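Local structure of restriction endonuclease AspBHI (Azoarcus sp., 4OC8) at residues E7-V12 against L34-G39; M30-V35 against T130-R135. The protein is a DNA modification-dependent restriction endonuclease, which probably binds DNA carrying modified bases and cleaves it. One frame throughout, in Å; residues are numbered along the deposited sequence.

Contact 1 of 2, residues E7-V12 against L34-G39; sequences ETLGQV and LVPLVG
No aromatic ring or planar polar side chain spans the joint between Glu7-Val12 and Leu34-Gly39, where the 3-10 turn after strand 3-4 packs on helix 34-37; the Pro36 ring, puckered and not flat, presents its CB and CG to Leu9. The two side chains lie side by side, with Leu9 CB 3.6 Å from Pro36 CG. Leu9 CG stands anti to its carbonyl carbon (chi1 -57°), and this, with an extended chi2, brings Leu9 CD1 to 3.9 Å from Pro36 CG. Leu37 has CG anti to the backbone N (chi1 -174°), and its CD1 makes a loose apolar touch with Val12 CG1 at 4.4 Å. Tyr20 of strand 19-24 touches Leu9, Val12 and Leu37 and ties this apolar cluster to the sheet.

Leu9 O receives a CA-H...O contact from Leu37, the CA lying 3.4 Å away, but it is also beside Pro36 O, another acceptor. Arg182 NH1 donates to Pro36 O and weakly to Leu9 O. Proline suits the first turn of a helix, where an N-H is not needed. With no hydrogen bond between the segments, cohesion comes from apolar packing and a third-party cation that would ease the repulsion between the two carbonyl oxygens.

Contact 2 of 2, residues M30-V35 against T130-R135; sequences MADPLV and TGRTFR
Asp32 has work for both carboxylate oxygens. Its CG stands anti to the backbone N (chi1 -175°), which carries OD1 across to the extended side chain of Arg132. Arg132 NE donates to Asp32 OD1 at 2.4 Å with an N-H...O angle of 165°; at this resolution the shortness should not be read as a special bond. The acceptor is the anti lone pair, and OD1 lies nearly in the guanidinium plane; the carboxylate and guanidinium planes are 61° apart, and NE alone donates to OD1, not a flat two-pronged pair. OD2 accepts a weak capping bond from Leu34 N, 3.1 Å away, and forms a salt bridge with Arg47 NH1. Asp32 O accepts from Val35 N at 3.3 Å, so aspartate suits this place before the helix: backbone and side chain both serve its first turn.

Around this polar centre the packing is apolar. The Phe134 ring receives Leu34 CG over one face, 4.2 Å from CD1 and offset toward the rim; Pro33, just before the helix and with no N-H to satisfy, sets its CG at the ring edge, 3.6 Å from Phe134 CD1. Met30 CG passes Arg132 CB at 4.1 Å as the two side chains extend in opposite directions. Through their backbones Arg132 and Phe134 bond to Gly22 and Tyr20 of strand 19-24, so the helix start packs on the sheet of the N-terminal region, assigned to the PUA clan.

Arg132 and Arg47 bring like charges close, and Asp32 meets both; the cluster would favour an ionised carboxylate, whose negative charge offsets the repulsion.

How the contacts relate
Both contacts use helix 34-37, and contact 2 also takes in the residues leading into it; their centres lie 10 Å apart. The segments overlap at Leu34 and Val35, but Leu34 packs across only in contact 2, while Pro36 and Leu37 serve contact 1. Contact 2 is the more buried: it joins the helix start to strand 133-142, within the AspBHI N-terminal family region, and depends on a charged network set in apolar surroundings. Contact 1, farther from the centre of the chain and only partly buried, sets the short 3-10 segment 7-10 against the helix by apolar packing and a CA-H...O contact. The two meet where Leu9 CD1 packs 3.6 Å from Pro33 CB.

Contact 1 of 2, residues E7-V12 against L34-G39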
ATOM      1  N   GLU A   7     -40.540  19.469 -13.851  1.00 81.62           N
ATOM      2  CA  GLU A   7     -41.394  18.293 -14.032  1.00 80.78           C
ATOM      3  C   GLU A   7     -40.623  17.094 -14.586  1.00 74.55           C
ATOM      4  O   GLU A   7     -41.075  15.947 -14.485  1.00 70.23           O
ATOM      5  CB  GLU A   7     -42.567  18.641 -14.954  1.00 83.81           C
ATOM      6  CG  GLU A   7     -42.144  19.270 -16.281  1.00 99.89           C
ATOM      7  CD  GLU A   7     -43.322  19.731 -17.123  1.00101.15           C
ATOM      8  OE1 GLU A   7     -44.244  18.921 -17.365  1.00 96.76           O
ATOM      9  OE2 GLU A   7     -43.327  20.909 -17.542  1.00 90.14           O
ATOM     10  N   THR A   8     -39.453  17.378 -15.157  1.00 66.89           N
ATOM     11  CA  THR A   8     -38.533  16.369 -15.676  1.00 68.48           C
ATOM     12  C   THR A   8     -38.234  15.258 -14.658  1.00 70.84           C
ATOM     13  O   THR A   8     -37.925  14.122 -15.032  1.00 67.13           O
ATOM     14  CB  THR A   8     -37.213  17.031 -16.126  1.00 59.03           C
ATOM     15  OG1 THR A   8     -37.506  18.107 -17.026  1.00 63.69           O
ATOM     16  CG2 THR A   8     -36.302  16.032 -16.820  1.00 60.93           C
ATOM     17  N   LEU A   9     -38.356  15.586 -13.374  1.00 58.90           N
ATOM     18  CA  LEU A   9     -38.081  14.636 -12.300  1.00 51.76           C
ATOM     19  C   LEU A   9     -39.105  13.502 -12.218  1.00 58.22           C
ATOM     20  O   LEU A   9     -38.909  12.535 -11.479  1.00 50.67           O
ATOM     21  CB  LEU A   9     -37.997  15.363 -10.961  1.00 53.32           C
ATOM     22  CG  LEU A   9     -36.956  16.476 -10.871  1.00 54.41           C
ATOM     23  CD1 LEU A   9     -37.095  17.213  -9.554  1.00 52.95           C
ATOM     24  CD2 LEU A   9     -35.556  15.905 -11.023  1.00 59.09           C
ATOM     25  N   GLY A  10     -40.196  13.620 -12.970  1.00 56.35           N
ATOM     26  CA  GLY A  10     -41.175  12.551 -13.039  1.00 57.29           C
ATOM     27  C   GLY A  10     -40.975  11.665 -14.258  1.00 63.35           C
ATOM     28  O   GLY A  10     -41.739  10.724 -14.487  1.00 57.11           O
ATOM     29  N   GLN A  11     -39.934  11.954 -15.035  1.00 61.47           N
ATOM     30  CA  GLN A  11     -39.733  11.270 -16.309  1.00 67.60           C
ATOM     31  C   GLN A  11     -38.328  10.695 -16.512  1.00 65.65           C
ATOM     32  O   GLN A  11     -38.178   9.561 -16.968  1.00 69.11           O
ATOM     33  CB  GLN A  11     -40.093  12.208 -17.471  1.00 76.56           C
ATOM     34  CG  GLN A  11     -41.584  12.511 -17.572  1.00 75.82           C
ATOM     35  CD  GLN A  11     -41.873  13.827 -18.264  1.00 83.39           C
ATOM     36  OE1 GLN A  11     -40.957  14.574 -18.616  1.00 90.26           O
ATOM     37  NE2 GLN A  11     -43.154  14.122 -18.461  1.00 70.82           N
ATOM     38  N   VAL A  12     -37.306  11.477 -16.177  1.00 59.33           N
ATOM     39  CA  VAL A  12     -35.922  11.079 -16.441  1.00 56.30           C
ATOM     40  C   VAL A  12     -35.440   9.924 -15.544  1.00 48.58           C
ATOM     41  O   VAL A  12     -35.882   9.771 -14.408  1.00 42.76           O
ATOM     42  CB  VAL A  12     -34.964  12.296 -16.343  1.00 52.58           C
ATOM     43  CG1 VAL A  12     -34.867  12.789 -14.911  1.00 55.93           C
ATOM     44  CG2 VAL A  12     -33.589  11.957 -16.891  1.00 62.86           C
ATOM     45  N   LEU A  34     -36.016  14.299  -4.715  1.00 53.06           N
ATOM     46  CA  LEU A  34     -36.069  12.860  -4.492  1.00 51.21           C
ATOM     47  C   LEU A  34     -37.498  12.342  -4.343  1.00 50.76           C
ATOM     48  O   LEU A  34     -37.732  11.139  -4.422  1.00 52.64           O
ATOM     49  CB  LEU A  34     -35.230  12.457  -3.273  1.00 48.00           C
ATOM     50  CG  LEU A  34     -33.729  12.740  -3.368  1.00 51.53           C
ATOM     51  CD1 LEU A  34     -32.971  12.067  -2.232  1.00 46.02           C
ATOM     52  CD2 LEU A  34     -33.184  12.296  -4.713  1.00 51.76           C
ATOM     53  N   VAL A  35     -38.454  13.237  -4.122  1.00 50.72           N
ATOM     54  CA  VAL A  35     -39.851  12.810  -4.031  1.00 63.24           C
ATOM     55  C   VAL A  35     -40.428  12.416  -5.398  1.00 49.84           C
ATOM     56  O   VAL A  35     -40.933  11.304  -5.549  1.00 44.76           O
ATOM     57  CB  VAL A  35     -40.753  13.845  -3.319  1.00 62.98           C
ATOM     58  CG1 VAL A  35     -42.051  13.193  -2.872  1.00 49.52           C
ATOM     59  CG2 VAL A  35     -40.017  14.445  -2.143  1.00 67.43           C
ATOM     60  N   PRO A  36     -40.353  13.314  -6.399  1.00 49.35           N
ATOM     61  CA  PRO A  36     -40.778  12.842  -7.718  1.00 47.26           C
ATOM     62  C   PRO A  36     -39.761  11.902  -8.368  1.00 52.15           C
ATOM     63  O   PRO A  36     -40.163  11.035  -9.147  1.00 61.73           O
ATOM     64  CB  PRO A  36     -40.893  14.135  -8.528  1.00 41.95           C
ATOM     65  CG  PRO A  36     -39.943  15.055  -7.893  1.00 52.94           C
ATOM     66  CD  PRO A  36     -40.020  14.751  -6.426  1.00 55.13           C
ATOM     67  N   LEU A  37     -38.475  12.055  -8.064  1.00 44.09           N
ATOM     68  CA  LEU A  37     -37.470  11.200  -8.697  1.00 48.07           C
ATOM     69  C   LEU A  37     -37.502   9.757  -8.187  1.00 45.09           C
ATOM     70  O   LEU A  37     -37.291   8.825  -8.954  1.00 51.00           O
ATOM     71  CB  LEU A  37     -36.063  11.789  -8.543  1.00 47.28           C
ATOM     72  CG  LEU A  37     -34.914  11.081  -9.265  1.00 46.86           C
ATOM     73  CD1 LEU A  37     -35.091  11.171 -10.774  1.00 44.65           C
ATOM     74  CD2 LEU A  37     -33.563  11.650  -8.837  1.00 41.50           C
ATOM     75  N   VAL A  38     -37.768   9.576  -6.899  1.00 39.68           N
ATOM     76  CA  VAL A  38     -37.630   8.259  -6.280  1.00 45.87           C
ATOM     77  C   VAL A  38     -38.931   7.750  -5.660  1.00 48.25           C
ATOM     78  O   VAL A  38     -39.270   6.574  -5.792  1.00 48.32           O
ATOM     79  CB  VAL A  38     -36.512   8.259  -5.199  1.00 54.91           C
ATOM     80  CG1 VAL A  38     -36.490   6.950  -4.431  1.00 43.63           C
ATOM     81  CG2 VAL A  38     -35.154   8.515  -5.831  1.00 47.05           C
ATOM     82  N   GLY A  39     -39.634   8.630  -4.956  1.00 47.11           N
ATOM     83  CA  GLY A  39     -40.872   8.260  -4.302  1.00 42.18           C
ATOM     84  C   GLY A  39     -40.729   8.142  -2.798  1.00 50.49           C
ATOM     85  O   GLY A  39     -41.658   7.727  -2.107  1.00 52.52           O
TER

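Contact 2 of 2, residues M30-V35 against T130-R135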
ATOM      1  N   MET A  30     -39.420  24.705  -0.599  1.00116.54           N
ATOM      2  CA  MET A  30     -38.546  24.098  -1.593  1.00111.22           C
ATOM      3  C   MET A  30     -38.903  22.629  -1.763  1.00 97.20           C
ATOM      4  O   MET A  30     -38.839  21.850  -0.812  1.00 94.88           O
ATOM      5  CB  MET A  30     -37.076  24.244  -1.185  1.00109.75           C
ATOM      6  CG  MET A  30     -36.084  23.939  -2.300  1.00101.54           C
ATOM      7  SD  MET A  30     -35.905  25.279  -3.501  1.00111.97           S
ATOM      8  CE  MET A  30     -34.925  26.455  -2.571  1.00106.03           C
ATOM      9  N   ALA A  31     -39.292  22.259  -2.978  1.00 89.44           N
ATOM     10  CA  ALA A  31     -39.639  20.880  -3.281  1.00 81.63           C
ATOM     11  C   ALA A  31     -38.388  20.014  -3.356  1.00 79.89           C
ATOM     12  O   ALA A  31     -37.448  20.328  -4.085  1.00 78.14           O
ATOM     13  CB  ALA A  31     -40.412  20.808  -4.585  1.00 82.77           C
ATOM     14  N   ASP A  32     -38.381  18.927  -2.591  1.00 73.39           N
ATOM     15  CA  ASP A  32     -37.284  17.969  -2.617  1.00 64.00           C
ATOM     16  C   ASP A  32     -37.407  17.104  -3.872  1.00 62.01           C
ATOM     17  O   ASP A  32     -38.454  16.501  -4.112  1.00 63.72           O
ATOM     18  CB  ASP A  32     -37.315  17.106  -1.354  1.00 62.46           C
ATOM     19  CG  ASP A  32     -36.133  16.162  -1.255  1.00 65.32           C
ATOM     20  OD1 ASP A  32     -35.093  16.560  -0.690  1.00 60.27           O
ATOM     21  OD2 ASP A  32     -36.248  15.014  -1.731  1.00 62.99           O
ATOM     22  N   PRO A  33     -36.336  17.047  -4.681  1.00 52.31           N
ATOM     23  CA  PRO A  33     -36.359  16.358  -5.979  1.00 58.22           C
ATOM     24  C   PRO A  33     -36.442  14.835  -5.855  1.00 54.99           C
ATOM     25  O   PRO A  33     -36.898  14.166  -6.785  1.00 53.75           O
ATOM     26  CB  PRO A  33     -35.027  16.770  -6.608  1.00 54.75           C
ATOM     27  CG  PRO A  33     -34.142  17.029  -5.452  1.00 58.66           C
ATOM     28  CD  PRO A  33     -35.015  17.622  -4.388  1.00 51.64           C
ATOM     29  N   LEU A  34     -36.016  14.299  -4.715  1.00 53.06           N
ATOM     30  CA  LEU A  34     -36.069  12.860  -4.492  1.00 51.21           C
ATOM     31  C   LEU A  34     -37.498  12.342  -4.343  1.00 50.76           C
ATOM     32  O   LEU A  34     -37.732  11.139  -4.422  1.00 52.64           O
ATOM     33  CB  LEU A  34     -35.230  12.457  -3.273  1.00 48.00           C
ATOM     34  CG  LEU A  34     -33.729  12.740  -3.368  1.00 51.53           C
ATOM     35  CD1 LEU A  34     -32.971  12.067  -2.232  1.00 46.02           C
ATOM     36  CD2 LEU A  34     -33.184  12.296  -4.713  1.00 51.76           C
ATOM     37  N   VAL A  35     -38.454  13.237  -4.122  1.00 50.72           N
ATOM     38  CA  VAL A  35     -39.851  12.810  -4.031  1.00 63.24           C
ATOM     39  C   VAL A  35     -40.428  12.416  -5.398  1.00 49.84           C
ATOM     40  O   VAL A  35     -40.933  11.304  -5.549  1.00 44.76           O
ATOM     41  CB  VAL A  35     -40.753  13.845  -3.319  1.00 62.98           C
ATOM     42  CG1 VAL A  35     -42.051  13.193  -2.872  1.00 49.52           C
ATOM     43  CG2 VAL A  35     -40.017  14.445  -2.143  1.00 67.43           C
ATOM     44  N   THR A 130     -26.624  23.602  -3.233  1.00105.93           N
ATOM     45  CA  THR A 130     -27.152  24.858  -3.758  1.00111.68           C
ATOM     46  C   THR A 130     -28.674  24.818  -3.633  1.00105.57           C
ATOM     47  O   THR A 130     -29.367  24.272  -4.492  1.00 97.45           O
ATOM     48  CB  THR A 130     -26.745  25.111  -5.232  1.00104.76           C
ATOM     49  OG1 THR A 130     -27.879  25.584  -5.973  1.00 88.07           O
ATOM     50  CG2 THR A 130     -26.218  23.835  -5.878  1.00 84.99           C
ATOM     51  N   GLY A 131     -29.189  25.408  -2.560  1.00 93.45           N
ATOM     52  CA  GLY A 131     -30.568  25.175  -2.184  1.00104.66           C
ATOM     53  C   GLY A 131     -30.674  23.707  -1.827  1.00101.29           C
ATOM     54  O   GLY A 131     -29.912  23.215  -0.996  1.00104.52           O
ATOM     55  N   ARG A 132     -31.596  22.995  -2.466  1.00 91.12           N
ATOM     56  CA  ARG A 132     -31.717  21.560  -2.248  1.00 82.97           C
ATOM     57  C   ARG A 132     -31.527  20.786  -3.556  1.00 81.45           C
ATOM     58  O   ARG A 132     -32.460  20.635  -4.343  1.00 76.61           O
ATOM     59  CB  ARG A 132     -33.071  21.229  -1.620  1.00 67.35           C
ATOM     60  CG  ARG A 132     -33.145  19.866  -0.960  1.00 69.26           C
ATOM     61  CD  ARG A 132     -34.486  19.678  -0.269  1.00 77.35           C
ATOM     62  NE  ARG A 132     -34.521  18.481   0.568  1.00 80.79           N
ATOM     63  CZ  ARG A 132     -34.155  18.453   1.846  1.00 88.11           C
ATOM     64  NH1 ARG A 132     -33.720  19.557   2.436  1.00 83.91           N
ATOM     65  NH2 ARG A 132     -34.221  17.320   2.535  1.00 86.96           N
ATOM     66  N   THR A 133     -30.306  20.312  -3.789  1.00 72.96           N
ATOM     67  CA  THR A 133     -29.992  19.544  -4.992  1.00 62.66           C
ATOM     68  C   THR A 133     -29.156  18.317  -4.649  1.00 69.81           C
ATOM     69  O   THR A 133     -28.413  18.315  -3.666  1.00 70.39           O
ATOM     70  CB  THR A 133     -29.195  20.373  -6.008  1.00 64.13           C
ATOM     71  OG1 THR A 133     -27.867  20.576  -5.517  1.00 85.27           O
ATOM     72  CG2 THR A 133     -29.849  21.715  -6.246  1.00 70.09           C
ATOM     73  N   PHE A 134     -29.268  17.279  -5.471  1.00 60.94           N
ATOM     74  CA  PHE A 134     -28.552  16.037  -5.215  1.00 57.04           C
ATOM     75  C   PHE A 134     -27.920  15.471  -6.476  1.00 49.70           C
ATOM     76  O   PHE A 134     -28.556  15.399  -7.516  1.00 55.06           O
ATOM     77  CB  PHE A 134     -29.495  14.995  -4.617  1.00 48.28           C
ATOM     78  CG  PHE A 134     -30.147  15.430  -3.341  1.00 57.75           C
ATOM     79  CD1 PHE A 134     -31.328  16.150  -3.360  1.00 59.91           C
ATOM     80  CD2 PHE A 134     -29.582  15.112  -2.118  1.00 63.63           C
ATOM     81  CE1 PHE A 134     -31.931  16.551  -2.186  1.00 61.84           C
ATOM     82  CE2 PHE A 134     -30.185  15.506  -0.940  1.00 66.02           C
ATOM     83  CZ  PHE A 134     -31.360  16.228  -0.975  1.00 66.77           C
ATOM     84  N   ARG A 135     -26.663  15.065  -6.370  1.00 43.13           N
ATOM     85  CA  ARG A 135     -25.996  14.333  -7.432  1.00 50.24           C
ATOM     86  C   ARG A 135     -26.100  12.833  -7.154  1.00 50.11           C
ATOM     87  O   ARG A 135     -25.648  12.351  -6.109  1.00 50.49           O
ATOM     88  CB  ARG A 135     -24.529  14.757  -7.535  1.00 46.67           C
ATOM     89  CG  ARG A 135     -23.760  14.077  -8.651  1.00 48.75           C
ATOM     90  CD  ARG A 135     -22.311  14.523  -8.662  1.00 46.83           C
ATOM     91  NE  ARG A 135     -22.197  15.963  -8.860  1.00 54.77           N
ATOM     92  CZ  ARG A 135     -21.941  16.540 -10.029  1.00 57.78           C
ATOM     93  NH1 ARG A 135     -21.760  15.795 -11.111  1.00 62.72           N
ATOM     94  NH2 ARG A 135     -21.856  17.860 -10.116  1.00 58.76           N
TER